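Local coordinates for zinc transport protein ZntB (Vibrio parahaemolyticus RIMD 2210633, PDB 3CK6) that probably takes up zinc ions across the bacterial inner membrane as a zinc–proton symporter of the CorA metal ion transporter family, at the interface of chains A and B. Sequence-based numbering; all coordinates share one arbitrary frame. Chains: chain A/B, Putative membrane transport protein.

Both contacts lie between neighbouring subunits of the funnel-shaped pentamer formed by the cytoplasmic domain, and their C-alpha centres are about 7 Å apart. Chain A supplies the same element to each, the long helix 209-246, and A:Phe214 belongs to both. Contact 1 receives the helix with helix 54-60 and the strands 68-71 and 77-83 of chain B; contact 2 lies at the start of the helix, against the end of strand 68-71 and the loop after it. Together they form a continuous surface along about two turns of the helix, repeated in each subunit copy, that joins neighbours around the ring.

Contact 1: the interface of chains A and B. Residues chain A 214, 217-218; chain B 55-56, 59, 70, 78.
The helical backbone of A:Phe214 presents its side chain to B:His59, a residue of the short helix 54-60, while B:His70 comes from the extended strand 68-71. This patch is part of the subunit interface of the ZntB cytoplasmic pentamer, and its core is a phenyl ring set among histidine side chains. The A:Phe214 and B:His59 rings stack nearly parallel, with their planes 13° apart and their centroids separated by 4.3 Å. The overlap is offset: CD1 of the phenyl ring lies over the rim of the imidazole, whereas CB of B:His59 sits over the centre of the phenyl face, 3.8 Å from its centroid. The backbone places CB of B:His59 there, and CG anti to the backbone N (chi1 -154°) carries the imidazole along that same face.

B:His70 meets the phenyl ring differently. Its ND1 lies at the phenyl edge, in the plane of that ring, and the two rings are inclined by 55° in an edge-to-face pair. The far edge of the phenyl ring runs on to helix 54-60, where CE2 is 3.6 Å from the backbone carbonyl O of B:Ala55 and CZ is 3.9 Å from CB of B:Thr56. The aromatic side chain is thus gripped on a face and along its rim, and chain B hides 102 Å² of the surface of A:Phe214.

One turn further along helix 209-246, the carboxamide of A:Asn217 reaches both histidines. Its plane is turned steeply against each imidazole, almost perpendicular to that of B:His70. The amide nitrogen ND2 lies at the edge of the B:His59 ring, in its plane and 3.3 Å from CE1, and is also 3.4 Å from CE1 of B:His70.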
ATOM      1  N   PHE A 214     -23.650  -5.884   3.597  1.00 28.79           N
ATOM      2  CA  PHE A 214     -23.532  -6.260   5.031  1.00 27.77           C
ATOM      3  C   PHE A 214     -22.567  -7.443   5.252  1.00 27.48           C
ATOM      4  O   PHE A 214     -21.771  -7.416   6.169  1.00 25.89           O
ATOM      5  CB  PHE A 214     -24.886  -6.606   5.684  1.00 28.38           C
ATOM      6  CG  PHE A 214     -25.949  -5.531   5.572  1.00 28.52           C
ATOM      7  CD1 PHE A 214     -25.634  -4.173   5.652  1.00 30.55           C
ATOM      8  CD2 PHE A 214     -27.294  -5.900   5.469  1.00 30.62           C
ATOM      9  CE1 PHE A 214     -26.653  -3.193   5.579  1.00 28.87           C
ATOM     10  CE2 PHE A 214     -28.305  -4.931   5.380  1.00 30.90           C
ATOM     11  CZ  PHE A 214     -27.982  -3.581   5.434  1.00 29.73           C
ATOM     12  N   ASN A 217     -19.147  -6.264   4.903  1.00 27.19           N
ATOM     13  CA  ASN A 217     -18.813  -5.482   6.072  1.00 26.71           C
ATOM     14  C   ASN A 217     -18.430  -6.392   7.261  1.00 26.30           C
ATOM     15  O   ASN A 217     -17.489  -6.089   7.982  1.00 25.66           O
ATOM     16  CB  ASN A 217     -19.960  -4.535   6.434  1.00 26.85           C
ATOM     17  CG  ASN A 217     -19.549  -3.490   7.463  1.00 27.11           C
ATOM     18  OD1 ASN A 217     -18.516  -2.827   7.320  1.00 26.43           O
ATOM     19  ND2 ASN A 217     -20.381  -3.305   8.477  1.00 26.31           N
ATOM     20  N   ASN A 218     -19.142  -7.503   7.436  1.00 25.53           N
ATOM     21  CA  ASN A 218     -18.825  -8.463   8.514  1.00 26.17           C
ATOM     22  C   ASN A 218     -17.469  -9.130   8.332  1.00 25.68           C
ATOM     23  O   ASN A 218     -16.732  -9.299   9.301  1.00 26.32           O
ATOM     24  CB  ASN A 218     -19.936  -9.514   8.637  1.00 25.94           C
ATOM     25  CG  ASN A 218     -21.166  -8.967   9.322  1.00 28.54           C
ATOM     26  OD1 ASN A 218     -21.059  -8.200  10.271  1.00 32.86           O
ATOM     27  ND2 ASN A 218     -22.356  -9.377   8.855  1.00 32.01           N
TER
ATOM     28  N   ALA B  55     -33.950  -7.137   7.120  1.00 36.97           N
ATOM     29  CA  ALA B  55     -32.499  -7.381   6.999  1.00 36.79           C
ATOM     30  C   ALA B  55     -31.627  -6.171   7.340  1.00 36.92           C
ATOM     31  O   ALA B  55     -30.536  -6.343   7.874  1.00 36.10           O
ATOM     32  CB  ALA B  55     -32.135  -7.918   5.630  1.00 37.61           C
ATOM     33  N   THR B  56     -32.091  -4.959   7.039  1.00 36.65           N
ATOM     34  CA  THR B  56     -31.351  -3.776   7.500  1.00 36.08           C
ATOM     35  C   THR B  56     -31.503  -3.576   9.014  1.00 34.84           C
ATOM     36  O   THR B  56     -30.546  -3.198   9.692  1.00 33.13           O
ATOM     37  CB  THR B  56     -31.565  -2.493   6.601  1.00 37.23           C
ATOM     38  OG1 THR B  56     -31.992  -1.363   7.385  1.00 39.34           O
ATOM     39  CG2 THR B  56     -32.544  -2.747   5.496  1.00 36.93           C
ATOM     40  N   HIS B  59     -28.925  -5.741  10.628  1.00 33.62           N
ATOM     41  CA  HIS B  59     -27.569  -5.173  10.670  1.00 33.90           C
ATOM     42  C   HIS B  59     -27.492  -4.040  11.701  1.00 33.59           C
ATOM     43  O   HIS B  59     -26.503  -3.911  12.438  1.00 32.69           O
ATOM     44  CB  HIS B  59     -27.076  -4.707   9.286  1.00 33.85           C
ATOM     45  CG  HIS B  59     -25.579  -4.701   9.141  1.00 35.48           C
ATOM     46  ND1 HIS B  59     -24.852  -3.544   8.951  1.00 37.66           N
ATOM     47  CD2 HIS B  59     -24.670  -5.707   9.176  1.00 35.20           C
ATOM     48  CE1 HIS B  59     -23.564  -3.836   8.868  1.00 36.15           C
ATOM     49  NE2 HIS B  59     -23.428  -5.143   8.987  1.00 37.57           N
ATOM     50  N   HIS B  70     -23.289   2.578   4.682  1.00 29.13           N
ATOM     51  CA  HIS B  70     -24.050   1.676   3.804  1.00 29.48           C
ATOM     52  C   HIS B  70     -25.121   2.447   3.037  1.00 28.95           C
ATOM     53  O   HIS B  70     -26.117   2.838   3.641  1.00 28.89           O
ATOM     54  CB  HIS B  70     -24.716   0.566   4.648  1.00 29.54           C
ATOM     55  CG  HIS B  70     -23.756  -0.159   5.543  1.00 31.42           C
ATOM     56  ND1 HIS B  70     -23.248  -1.403   5.237  1.00 32.46           N
ATOM     57  CD2 HIS B  70     -23.184   0.204   6.717  1.00 32.78           C
ATOM     58  CE1 HIS B  70     -22.411  -1.778   6.193  1.00 33.70           C
ATOM     59  NE2 HIS B  70     -22.353  -0.819   7.100  1.00 31.78           N
HETATM   60  N   MSE B  78     -27.287   3.802   6.079  1.00 26.48           N
HETATM   61  CA  MSE B  78     -26.934   3.520   7.462  1.00 27.93           C
HETATM   62  C   MSE B  78     -25.494   3.953   7.659  1.00 27.88           C
HETATM   63  O   MSE B  78     -24.635   3.717   6.795  1.00 27.16           O
HETATM   64  CB  MSE B  78     -27.079   2.024   7.776  1.00 28.54           C
HETATM   65  CG  MSE B  78     -26.738   1.646   9.223  1.00 27.94           C
HETATM   66 SE   MSE B  78     -26.788  -0.281   9.526  0.70 30.64          SE
HETATM   67  CE  MSE B  78     -28.486  -0.658   8.626  1.00 29.10           C
TER

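Contact 2: the interface of chains A and B. Residues chain A 210, 214; chain B 71-73.
With CG beside its backbone N (chi1 -54°), A:His210 extends its imidazole from the first turn of helix 209-246 across B:Leu72 towards B:Asp73. In this CorA-family transporter, the contact sets the beginning of the long helix of one subunit against the Pro-Leu-Asp segment of its neighbour in the pentamer, where strand 68-71 passes into a loop.

The imidazole lies over the backbone of B:Leu72 as well as its side chain. CA of B:Leu72 is above one face, displaced towards the rim and 3.8 Å from the ring centroid, in a CH-pi contact. From the same residue, CD2 reaches the root of the imidazole, 3.8 Å from CG of A:His210. This methyl group also comes within 4.0 Å of CZ of A:Phe214, so the leucine branch bridges two side chains from successive turns of the helix.

At the outer end of the imidazole, NE2 of A:His210 donates a weak hydrogen bond to the carboxylate OD1 of B:Asp73, with an N–O distance of 3.2 Å and an angle of 150° at the hydrogen. The carboxylate carbon CG lies at the edge of the histidine ring, in its plane, but the carboxylate itself is rotated by 63° against the imidazole. Its negative charge would probably help to stabilise a positively charged form of the histidine. Within chain A, the backbone carbonyl O of A:His210 lies above the centre of the A:Phe214 ring, at a height of 3.2 Å.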
ATOM      1  N   HIS A 210     -27.961  -4.914  -0.688  1.00 28.83           N
ATOM      2  CA  HIS A 210     -27.669  -4.372   0.636  1.00 28.26           C
ATOM      3  C   HIS A 210     -27.188  -5.484   1.525  1.00 28.59           C
ATOM      4  O   HIS A 210     -26.277  -5.285   2.321  1.00 26.90           O
ATOM      5  CB  HIS A 210     -28.888  -3.677   1.248  1.00 28.74           C
ATOM      6  CG  HIS A 210     -29.489  -2.631   0.366  1.00 29.23           C
ATOM      7  ND1 HIS A 210     -28.764  -1.978  -0.610  1.00 30.79           N
ATOM      8  CD2 HIS A 210     -30.735  -2.108   0.325  1.00 27.74           C
ATOM      9  CE1 HIS A 210     -29.549  -1.123  -1.237  1.00 30.75           C
ATOM     10  NE2 HIS A 210     -30.749  -1.180  -0.688  1.00 31.22           N
ATOM     11  N   PHE A 214     -23.650  -5.884   3.597  1.00 28.79           N
ATOM     12  CA  PHE A 214     -23.532  -6.260   5.031  1.00 27.77           C
ATOM     13  C   PHE A 214     -22.567  -7.443   5.252  1.00 27.48           C
ATOM     14  O   PHE A 214     -21.771  -7.416   6.169  1.00 25.89           O
ATOM     15  CB  PHE A 214     -24.886  -6.606   5.684  1.00 28.38           C
ATOM     16  CG  PHE A 214     -25.949  -5.531   5.572  1.00 28.52           C
ATOM     17  CD1 PHE A 214     -25.634  -4.173   5.652  1.00 30.55           C
ATOM     18  CD2 PHE A 214     -27.294  -5.900   5.469  1.00 30.62           C
ATOM     19  CE1 PHE A 214     -26.653  -3.193   5.579  1.00 28.87           C
ATOM     20  CE2 PHE A 214     -28.305  -4.931   5.380  1.00 30.90           C
ATOM     21  CZ  PHE A 214     -27.982  -3.581   5.434  1.00 29.73           C
TER
ATOM     22  N   PRO B  71     -24.931   2.651   1.716  1.00 28.99           N
ATOM     23  CA  PRO B  71     -26.047   3.227   0.947  1.00 29.22           C
ATOM     24  C   PRO B  71     -27.185   2.223   0.789  1.00 29.21           C
ATOM     25  O   PRO B  71     -26.962   1.052   0.486  1.00 28.91           O
ATOM     26  CB  PRO B  71     -25.415   3.566  -0.411  1.00 29.97           C
ATOM     27  CG  PRO B  71     -24.245   2.635  -0.542  1.00 30.03           C
ATOM     28  CD  PRO B  71     -23.741   2.405   0.872  1.00 28.84           C
ATOM     29  N   LEU B  72     -28.402   2.678   1.011  1.00 29.36           N
ATOM     30  CA  LEU B  72     -29.538   1.789   0.972  1.00 29.68           C
ATOM     31  C   LEU B  72     -30.441   2.330  -0.129  1.00 31.04           C
ATOM     32  O   LEU B  72     -29.949   2.992  -1.038  1.00 31.12           O
ATOM     33  CB  LEU B  72     -30.211   1.711   2.343  1.00 28.64           C
ATOM     34  CG  LEU B  72     -29.274   1.211   3.472  1.00 29.32           C
ATOM     35  CD1 LEU B  72     -29.909   1.506   4.808  1.00 30.04           C
ATOM     36  CD2 LEU B  72     -29.017  -0.288   3.318  1.00 28.19           C
ATOM     37  N   ASP B  73     -31.728   2.063  -0.075  1.00 32.07           N
ATOM     38  CA  ASP B  73     -32.568   2.498  -1.191  1.00 35.23           C
ATOM     39  C   ASP B  73     -32.724   4.023  -1.262  1.00 35.01           C
ATOM     40  O   ASP B  73     -32.770   4.695  -0.244  1.00 34.52           O
ATOM     41  CB  ASP B  73     -33.916   1.785  -1.154  1.00 36.15           C
ATOM     42  CG  ASP B  73     -33.842   0.376  -1.744  1.00 40.70           C
ATOM     43  OD1 ASP B  73     -32.973   0.129  -2.628  1.00 44.80           O
ATOM     44  OD2 ASP B  73     -34.662  -0.480  -1.336  1.00 45.65           O
TER